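Endo-beta-N-acetylglucosaminidase F1 (Bacteroides thetaiotaomicron VPI-5482, PDB 6TCV) probably cleaves high-mannose N-glycans, as an endo-beta-N-acetylglucosaminidase, between the two N-acetylglucosamines of their core. Local coordinates at residues Tyr74-Phe82 / Thr316-Leu324; Pro181-Leu189 / Pro408-Leu418. The protein carries 2 engineered substitutions. All blocks are in the same frame, centred on the assembly; numbering follows the deposited sequence.

Contact 1 (Tyr74-Phe82 / Thr316-Leu324); sequences YNKAHNTDF and TKQAMPDKL
His78 ND1 donates a nearly straight hydrogen bond (2.7 Å, 168°) to the backbone Gln318 O. The acceptor lies in the imidazole plane, and ND1 meets a lone pair of the carbonyl, which favours this rotation of the ring. Beside this bond, His78 CE1 lies 3.4 Å from Gln318 OE1; the Gln318 chain bends at its second torsion to bring the amide there, and its NE2 is held by Tyr314 O. Tyr74 OH sits over the centre of the imidazole and also touches Pro321 CG at 3.2 Å. The contact joins the end of helix 68-78, in the N-terminal domain, to the end of helix 306-319 and the turn that leads into strand 324-329 of the large mixed sheet, consistent with the (beta/alpha)8 barrel of a glycoside hydrolase. Pro321, in that type I turn, also meets the edge of the Phe82 ring, with Phe82 CE2 4.1 Å from Pro321 CG, while Thr80 CG2 faces its CD tip to tip. Behind the interface, Asn75 OD1 accepts from both Thr80 OG1 (2.8 Å) and Phe82 N (3.1 Å), and Asn75 ND2 returns a bond to Phe82 O, tying the post-helical turn together.

Contact 2 (Pro181-Leu189 / Pro408-Leu418); sequences PLNTLSFQL and PAKYGSVFSRL
Phe187 and Phe415 make the tight part of the contact, their planes 12° apart but slid so far that the rings barely overlap. Phe415 CZ lies over one face of Phe187, toward the rim, 3.3 Å from CD2. Val414 CG1, anti to its own backbone N (chi1 174°), reaches the edge of the same ring at CE2 (3.6 Å), and Leu418 CD1 touches that edge more distantly. Tyr411 completes the aromatic cluster obliquely, its plane at 74° to Phe187. Pro408 CA covers the centre of one face of the tyrosine ring, and Phe415 CE1 lies over the opposite face. The Tyr411 hydroxyl donates to Ser186 OG (2.8 Å), which is itself hydrogen-bonded to Ile435 O, so the two buried hydroxyls are linked. Packing is looser toward partly exposed Pro408: its CG approaches Asn183 OD1 at 3.7 Å in a van der Waals contact, while that oxygen accepts from Tyr437 N. Segment 181-189 follows strand 169-175 and segment 408-418 follows strand 400-404; these strands pair in parallel, so the cluster joins the loops beyond the first and last strands in chain order of the large mixed sheet, consistent with the (beta/alpha)8 barrel of family 18 glycoside hydrolases.

From the N terminus the chain runs through 74-82, in the N-terminal domain, then 181-189, just beyond the first barrel strand. It next reaches 316-324, where contact 1 closes a loop of 233 intervening residues, and finally 408-418, where contact 2 closes one of 218. The segments alternate, so the two loops cross instead of nesting. Contact 1 ties the N-terminal domain to the outside of the barrel; contact 2 joins the barrel's beginning to its end. Their centres lie about 35 Å apart on opposite sides of the chain's centre, with nearest atoms about 13 Å apart and no direct touch.

Contact 1 (Tyr74-Phe82 / Thr316-Leu324)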
loop_
_atom_site.group_PDB
_atom_site.type_symbol
_atom_site.label_atom_id
_atom_site.label_comp_id
_atom_site.label_asym_id
_atom_site.label_seq_id
_atom_site.Cartn_x
_atom_site.Cartn_y
_atom_site.Cartn_z
ATOM N N TYR A 74 4.664 17.233 -14.940
ATOM C CA TYR A 74 4.579 15.997 -14.150
ATOM C C TYR A 74 3.172 15.413 -14.210
ATOM O O TYR A 74 2.982 14.217 -14.496
ATOM C CB TYR A 74 4.950 16.318 -12.685
ATOM C CG TYR A 74 4.817 15.087 -11.810
ATOM C CD1 TYR A 74 3.612 14.793 -11.197
ATOM C CD2 TYR A 74 5.872 14.203 -11.626
ATOM C CE1 TYR A 74 3.454 13.655 -10.448
ATOM C CE2 TYR A 74 5.722 13.053 -10.852
ATOM C CZ TYR A 74 4.491 12.799 -10.267
ATOM O OH TYR A 74 4.262 11.671 -9.494
ATOM N N ASN A 75 2.164 16.246 -13.962
ATOM C CA ASN A 75 0.787 15.782 -13.996
ATOM C C ASN A 75 0.426 15.250 -15.381
ATOM O O ASN A 75 -0.241 14.218 -15.497
ATOM C CB ASN A 75 -0.147 16.921 -13.580
ATOM C CG ASN A 75 -0.309 17.040 -12.080
ATOM O OD1 ASN A 75 -0.193 16.055 -11.330
ATOM N ND2 ASN A 75 -0.533 18.259 -11.619
ATOM N N LYS A 76 0.911 15.897 -16.451
ATOM C CA LYS A 76 0.636 15.386 -17.794
ATOM C C LYS A 76 1.275 14.021 -18.003
ATOM O O LYS A 76 0.671 13.135 -18.624
ATOM C CB LYS A 76 1.110 16.376 -18.860
ATOM N N ALA A 77 2.523 13.849 -17.549
ATOM C CA ALA A 77 3.219 12.579 -17.761
ATOM C C ALA A 77 2.549 11.423 -17.020
ATOM O O ALA A 77 2.569 10.285 -17.501
ATOM C CB ALA A 77 4.682 12.707 -17.330
ATOM N N HIS A 78 1.996 11.678 -15.832
ATOM C CA HIS A 78 1.384 10.639 -15.002
ATOM C C HIS A 78 -0.129 10.628 -15.081
ATOM O O HIS A 78 -0.753 9.760 -14.459
ATOM C CB HIS A 78 1.796 10.799 -13.529
ATOM C CG HIS A 78 3.244 10.558 -13.305
ATOM N ND1 HIS A 78 3.741 9.290 -13.094
ATOM C CD2 HIS A 78 4.315 11.384 -13.379
ATOM C CE1 HIS A 78 5.057 9.350 -13.009
ATOM N NE2 HIS A 78 5.432 10.608 -13.175
ATOM N N ASN A 79 -0.710 11.544 -15.864
ATOM C CA ASN A 79 -2.155 11.696 -15.934
ATOM C C ASN A 79 -2.743 11.862 -14.539
ATOM O O ASN A 79 -3.785 11.303 -14.201
ATOM C CB ASN A 79 -2.787 10.537 -16.699
ATOM C CG ASN A 79 -2.481 10.608 -18.168
ATOM O OD1 ASN A 79 -2.642 11.652 -18.786
ATOM N ND2 ASN A 79 -2.070 9.486 -18.746
ATOM N N THR A 80 -2.105 12.713 -13.748
ATOM C CA THR A 80 -2.548 13.023 -12.393
ATOM C C THR A 80 -2.963 14.491 -12.345
ATOM O O THR A 80 -2.779 15.227 -13.300
ATOM C CB THR A 80 -1.422 12.692 -11.383
ATOM O OG1 THR A 80 -0.191 13.303 -11.839
ATOM C CG2 THR A 80 -1.226 11.213 -11.206
ATOM N N ASP A 81 -3.494 14.919 -11.201
ATOM C CA ASP A 81 -4.019 16.275 -11.086
ATOM C C ASP A 81 -3.646 16.871 -9.740
ATOM O O ASP A 81 -4.450 17.574 -9.111
ATOM C CB ASP A 81 -5.539 16.308 -11.284
ATOM N N PHE A 82 -2.439 16.575 -9.261
ATOM C CA PHE A 82 -2.041 17.058 -7.942
ATOM C C PHE A 82 -1.950 18.582 -7.984
ATOM O O PHE A 82 -1.381 19.157 -8.897
ATOM C CB PHE A 82 -0.675 16.483 -7.540
ATOM C CG PHE A 82 -0.601 14.970 -7.557
ATOM C CD1 PHE A 82 -1.482 14.219 -6.825
ATOM C CD2 PHE A 82 0.368 14.309 -8.265
ATOM C CE1 PHE A 82 -1.429 12.840 -6.825
ATOM C CE2 PHE A 82 0.467 12.927 -8.243
ATOM C CZ PHE A 82 -0.463 12.179 -7.509
ATOM N N THR A 316 1.915 0.378 -12.692
ATOM C CA THR A 316 0.880 0.737 -11.734
ATOM C C THR A 316 1.333 1.909 -10.875
ATOM O O THR A 316 0.579 2.874 -10.704
ATOM C CB THR A 316 0.532 -0.462 -10.852
ATOM O OG1 THR A 316 0.104 -1.584 -11.640
ATOM C CG2 THR A 316 -0.604 -0.138 -9.922
ATOM N N LYS A 317 2.584 1.906 -10.406
ATOM C CA LYS A 317 3.058 3.045 -9.623
ATOM C C LYS A 317 3.068 4.304 -10.465
ATOM O O LYS A 317 2.717 5.379 -9.976
ATOM C CB LYS A 317 4.438 2.743 -9.064
ATOM C CG LYS A 317 4.931 3.734 -8.026
ATOM C CD LYS A 317 4.210 3.612 -6.739
ATOM C CE LYS A 317 4.767 4.564 -5.670
ATOM N NZ LYS A 317 4.008 4.413 -4.418
ATOM N N GLN A 318 3.481 4.220 -11.729
ATOM C CA GLN A 318 3.474 5.400 -12.579
ATOM C C GLN A 318 2.086 6.007 -12.691
ATOM O O GLN A 318 1.969 7.226 -12.814
ATOM C CB GLN A 318 4.018 5.069 -13.964
ATOM C CG GLN A 318 5.458 4.602 -14.022
ATOM C CD GLN A 318 6.345 5.188 -12.939
ATOM O OE1 GLN A 318 6.608 6.381 -12.935
ATOM N NE2 GLN A 318 6.813 4.348 -12.023
ATOM N N ALA A 319 1.047 5.183 -12.677
ATOM C CA ALA A 319 -0.331 5.633 -12.858
ATOM C C ALA A 319 -0.950 6.106 -11.552
ATOM O O ALA A 319 -1.916 6.867 -11.585
ATOM C CB ALA A 319 -1.174 4.504 -13.470
ATOM N N MET A 320 -0.424 5.691 -10.401
ATOM C CA MET A 320 -0.905 6.145 -9.084
ATOM C C MET A 320 0.297 6.315 -8.156
ATOM O O MET A 320 0.451 5.608 -7.145
ATOM C CB MET A 320 -1.994 5.242 -8.484
ATOM C CG MET A 320 -1.688 3.778 -8.310
ATOM S SD MET A 320 -3.202 2.936 -7.735
ATOM C CE MET A 320 -2.568 1.319 -7.253
ATOM N N PRO A 321 1.121 7.350 -8.423
ATOM C CA PRO A 321 2.384 7.461 -7.694
ATOM C C PRO A 321 2.209 7.799 -6.237
ATOM O O PRO A 321 3.133 7.564 -5.441
ATOM C CB PRO A 321 3.144 8.551 -8.434
ATOM C CG PRO A 321 2.081 9.300 -9.167
ATOM C CD PRO A 321 1.019 8.312 -9.514
ATOM N N ASP A 322 1.091 8.376 -5.821
ATOM C CA ASP A 322 0.904 8.637 -4.393
ATOM C C ASP A 322 0.276 7.466 -3.638
ATOM O O ASP A 322 0.125 7.574 -2.421
ATOM C CB ASP A 322 0.088 9.924 -4.184
ATOM C CG ASP A 322 -1.281 9.838 -4.801
ATOM O OD1 ASP A 322 -1.441 9.191 -5.842
ATOM O OD2 ASP A 322 -2.199 10.500 -4.264
ATOM N N LYS A 323 -0.074 6.371 -4.318
ATOM C CA LYS A 323 -0.746 5.233 -3.693
ATOM C C LYS A 323 0.193 4.042 -3.577
ATOM O O LYS A 323 1.263 4.009 -4.195
ATOM C CB LYS A 323 -1.996 4.864 -4.502
ATOM C CG LYS A 323 -3.025 5.990 -4.515
ATOM C CD LYS A 323 -4.369 5.581 -5.088
ATOM C CE LYS A 323 -5.406 6.677 -5.035
ATOM N NZ LYS A 323 -5.185 7.605 -6.143
ATOM N N LEU A 324 -0.191 3.076 -2.749
ATOM C CA LEU A 324 0.656 1.934 -2.466
ATOM C C LEU A 324 0.575 0.878 -3.560
ATOM O O LEU A 324 -0.520 0.478 -3.970
ATOM C CB LEU A 324 0.271 1.305 -1.131
ATOM C CG LEU A 324 0.511 2.207 0.075
ATOM C CD1 LEU A 324 -0.102 1.553 1.307
ATOM C CD2 LEU A 324 1.996 2.425 0.328
HETATM O O HOH W 1 -2.907 8.315 -13.615
#

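Contact 2 (Pro181-Leu189 / Pro408-Leu418)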
loop_
_atom_site.group_PDB
_atom_site.type_symbol
_atom_site.label_atom_id
_atom_site.label_comp_id
_atom_site.label_asym_id
_atom_site.label_seq_id
_atom_site.Cartn_x
_atom_site.Cartn_y
_atom_site.Cartn_z
ATOM N N PRO A 181 -14.813 -5.937 6.090
ATOM C CA PRO A 181 -13.560 -5.280 6.473
ATOM C C PRO A 181 -13.719 -4.261 7.565
ATOM O O PRO A 181 -12.695 -3.848 8.136
ATOM C CB PRO A 181 -13.084 -4.653 5.159
ATOM C CG PRO A 181 -14.375 -4.400 4.367
ATOM C CD PRO A 181 -15.236 -5.598 4.710
ATOM N N LEU A 182 -14.926 -3.862 7.929
ATOM C CA LEU A 182 -15.084 -3.025 9.112
ATOM C C LEU A 182 -14.571 -3.711 10.362
ATOM O O LEU A 182 -14.278 -3.011 11.344
ATOM C CB LEU A 182 -16.548 -2.578 9.284
ATOM C CG LEU A 182 -17.023 -1.542 8.241
ATOM C CD1 LEU A 182 -18.498 -1.269 8.528
ATOM C CD2 LEU A 182 -16.264 -0.253 8.210
ATOM N N ASN A 183 -14.416 -5.042 10.344
ATOM C CA ASN A 183 -13.780 -5.775 11.447
ATOM C C ASN A 183 -12.353 -5.323 11.711
ATOM O O ASN A 183 -11.821 -5.648 12.773
ATOM C CB ASN A 183 -13.909 -7.280 11.198
ATOM C CG ASN A 183 -15.265 -7.755 11.520
ATOM O OD1 ASN A 183 -15.751 -7.632 12.653
ATOM N ND2 ASN A 183 -15.931 -8.315 10.514
ATOM N N THR A 184 -11.739 -4.532 10.842
ATOM C CA THR A 184 -10.495 -3.861 11.197
ATOM C C THR A 184 -10.625 -3.164 12.544
ATOM O O THR A 184 -9.660 -3.107 13.334
ATOM C CB THR A 184 -10.172 -2.826 10.121
ATOM O OG1 THR A 184 -9.996 -3.457 8.848
ATOM C CG2 THR A 184 -8.903 -2.047 10.399
ATOM N N LEU A 185 -11.795 -2.582 12.818
ATOM C CA LEU A 185 -12.022 -1.783 14.019
ATOM C C LEU A 185 -12.110 -2.627 15.277
ATOM O O LEU A 185 -12.105 -2.052 16.376
ATOM C CB LEU A 185 -13.239 -0.889 13.838
ATOM C CG LEU A 185 -13.137 0.062 12.672
ATOM C CD1 LEU A 185 -14.443 0.868 12.586
ATOM C CD2 LEU A 185 -11.888 0.943 12.682
ATOM N N SER A 186 -12.164 -3.963 15.158
ATOM C CA SER A 186 -12.088 -4.838 16.320
ATOM C C SER A 186 -10.709 -4.883 16.952
ATOM O O SER A 186 -10.585 -5.463 18.032
ATOM C CB SER A 186 -12.441 -6.267 15.954
ATOM O OG SER A 186 -13.751 -6.395 15.346
ATOM N N PHE A 187 -9.683 -4.388 16.265
ATOM C CA PHE A 187 -8.291 -4.550 16.645
ATOM C C PHE A 187 -7.652 -3.229 17.081
ATOM O O PHE A 187 -7.211 -2.435 16.231
ATOM C CB PHE A 187 -7.490 -5.126 15.490
ATOM C CG PHE A 187 -7.902 -6.514 15.041
ATOM C CD1 PHE A 187 -8.946 -6.666 14.144
ATOM C CD2 PHE A 187 -7.240 -7.638 15.496
ATOM C CE1 PHE A 187 -9.326 -7.928 13.715
ATOM C CE2 PHE A 187 -7.572 -8.903 15.079
ATOM C CZ PHE A 187 -8.647 -9.053 14.171
ATOM N N GLN A 188 -7.580 -3.006 18.369
ATOM C CA GLN A 188 -6.967 -1.812 18.916
ATOM C C GLN A 188 -5.973 -2.218 19.982
ATOM O O GLN A 188 -6.135 -3.259 20.636
ATOM C CB GLN A 188 -7.952 -0.821 19.569
ATOM C CG GLN A 188 -9.009 -0.246 18.672
ATOM C CD GLN A 188 -10.043 0.570 19.463
ATOM O OE1 GLN A 188 -10.898 0.008 20.087
ATOM N NE2 GLN A 188 -9.906 1.915 19.467
ATOM N N LEU A 189 -4.961 -1.365 20.186
ATOM C CA LEU A 189 -4.137 -1.523 21.366
ATOM C C LEU A 189 -4.909 -1.036 22.593
ATOM O O LEU A 189 -5.924 -0.340 22.483
ATOM C CB LEU A 189 -2.859 -0.673 21.221
ATOM C CG LEU A 189 -2.093 -0.840 19.923
ATOM C CD1 LEU A 189 -0.850 0.026 19.970
ATOM C CD2 LEU A 189 -1.753 -2.276 19.682
ATOM N N PRO A 408 -14.660 -13.058 12.863
ATOM C CA PRO A 408 -15.123 -12.931 14.253
ATOM C C PRO A 408 -15.279 -14.260 14.974
ATOM O O PRO A 408 -14.949 -14.358 16.159
ATOM C CB PRO A 408 -16.453 -12.174 14.082
ATOM C CG PRO A 408 -16.237 -11.334 12.829
ATOM C CD PRO A 408 -15.413 -12.183 11.925
ATOM N N ALA A 409 -15.742 -15.310 14.283
ATOM C CA ALA A 409 -15.894 -16.605 14.925
ATOM C C ALA A 409 -14.585 -17.186 15.432
ATOM O O ALA A 409 -14.609 -18.106 16.270
ATOM C CB ALA A 409 -16.614 -17.602 14.017
ATOM N N LYS A 410 -13.463 -16.745 14.869
ATOM C CA LYS A 410 -12.155 -17.227 15.277
ATOM C C LYS A 410 -11.374 -16.174 16.038
ATOM O O LYS A 410 -10.152 -16.300 16.212
ATOM C CB LYS A 410 -11.326 -17.751 14.095
ATOM C CG LYS A 410 -11.998 -18.898 13.366
ATOM C CD LYS A 410 -11.109 -19.493 12.279
ATOM C CE LYS A 410 -11.772 -20.688 11.625
ATOM N NZ LYS A 410 -11.827 -21.863 12.532
ATOM N N TYR A 411 -12.035 -15.148 16.582
ATOM C CA TYR A 411 -11.292 -14.100 17.274
ATOM C C TYR A 411 -10.541 -14.647 18.485
ATOM O O TYR A 411 -9.492 -14.102 18.824
ATOM C CB TYR A 411 -12.221 -12.968 17.709
ATOM C CG TYR A 411 -12.477 -11.856 16.687
ATOM C CD1 TYR A 411 -11.912 -11.869 15.429
ATOM C CD2 TYR A 411 -13.246 -10.766 17.036
ATOM C CE1 TYR A 411 -12.106 -10.809 14.520
ATOM C CE2 TYR A 411 -13.451 -9.724 16.135
ATOM C CZ TYR A 411 -12.915 -9.785 14.885
ATOM O OH TYR A 411 -13.127 -8.754 13.973
ATOM N N GLY A 412 -11.028 -15.659 19.184
ATOM C CA GLY A 412 -10.243 -16.198 20.270
ATOM C C GLY A 412 -8.860 -16.638 19.815
ATOM O O GLY A 412 -7.836 -16.359 20.453
ATOM N N SER A 413 -8.813 -17.382 18.705
ATOM C CA SER A 413 -7.533 -17.797 18.123
ATOM C C SER A 413 -6.715 -16.603 17.649
ATOM O O SER A 413 -5.505 -16.503 17.953
ATOM C CB SER A 413 -7.835 -18.716 16.919
ATOM O OG SER A 413 -6.637 -19.115 16.304
ATOM N N VAL A 414 -7.334 -15.720 16.872
ATOM C CA VAL A 414 -6.600 -14.591 16.299
ATOM C C VAL A 414 -5.949 -13.761 17.409
ATOM O O VAL A 414 -4.754 -13.447 17.364
ATOM C CB VAL A 414 -7.525 -13.727 15.421
ATOM C CG1 VAL A 414 -6.816 -12.467 14.925
ATOM C CG2 VAL A 414 -8.072 -14.511 14.246
ATOM N N PHE A 415 -6.739 -13.377 18.420
ATOM C CA PHE A 415 -6.209 -12.510 19.448
ATOM C C PHE A 415 -5.223 -13.236 20.349
ATOM O O PHE A 415 -4.286 -12.610 20.880
ATOM C CB PHE A 415 -7.341 -11.871 20.252
ATOM C CG PHE A 415 -7.964 -10.688 19.522
ATOM C CD1 PHE A 415 -8.971 -10.861 18.557
ATOM C CD2 PHE A 415 -7.482 -9.381 19.736
ATOM C CE1 PHE A 415 -9.522 -9.828 17.860
ATOM C CE2 PHE A 415 -8.031 -8.314 19.052
ATOM C CZ PHE A 415 -9.041 -8.525 18.124
ATOM N N SER A 416 -5.390 -14.549 20.553
ATOM C CA SER A 416 -4.374 -15.298 21.286
ATOM C C SER A 416 -3.012 -15.110 20.624
ATOM O O SER A 416 -1.997 -14.942 21.316
ATOM C CB SER A 416 -4.745 -16.792 21.429
ATOM O OG SER A 416 -4.490 -17.599 20.276
ATOM N N ARG A 417 -2.984 -15.071 19.295
ATOM C CA ARG A 417 -1.750 -14.985 18.547
ATOM C C ARG A 417 -1.197 -13.574 18.496
ATOM O O ARG A 417 -0.078 -13.389 17.984
ATOM C CB ARG A 417 -1.965 -15.544 17.135
ATOM C CG ARG A 417 -2.342 -17.011 17.133
ATOM C CD ARG A 417 -2.818 -17.438 15.763
ATOM N NE ARG A 417 -1.699 -17.449 14.803
ATOM C CZ ARG A 417 -1.852 -17.749 13.515
ATOM N NH1 ARG A 417 -3.065 -18.030 13.061
ATOM N NH2 ARG A 417 -0.804 -17.782 12.723
ATOM N N LEU A 418 -1.869 -12.617 19.110
ATOM C CA LEU A 418 -1.417 -11.221 19.160
ATOM C C LEU A 418 -1.025 -10.853 20.586
ATOM O O LEU A 418 -0.721 -9.687 20.838
ATOM C CB LEU A 418 -2.497 -10.254 18.648
ATOM C CG LEU A 418 -2.932 -10.502 17.212
ATOM C CD1 LEU A 418 -4.074 -9.633 16.818
ATOM C CD2 LEU A 418 -1.742 -10.260 16.244
#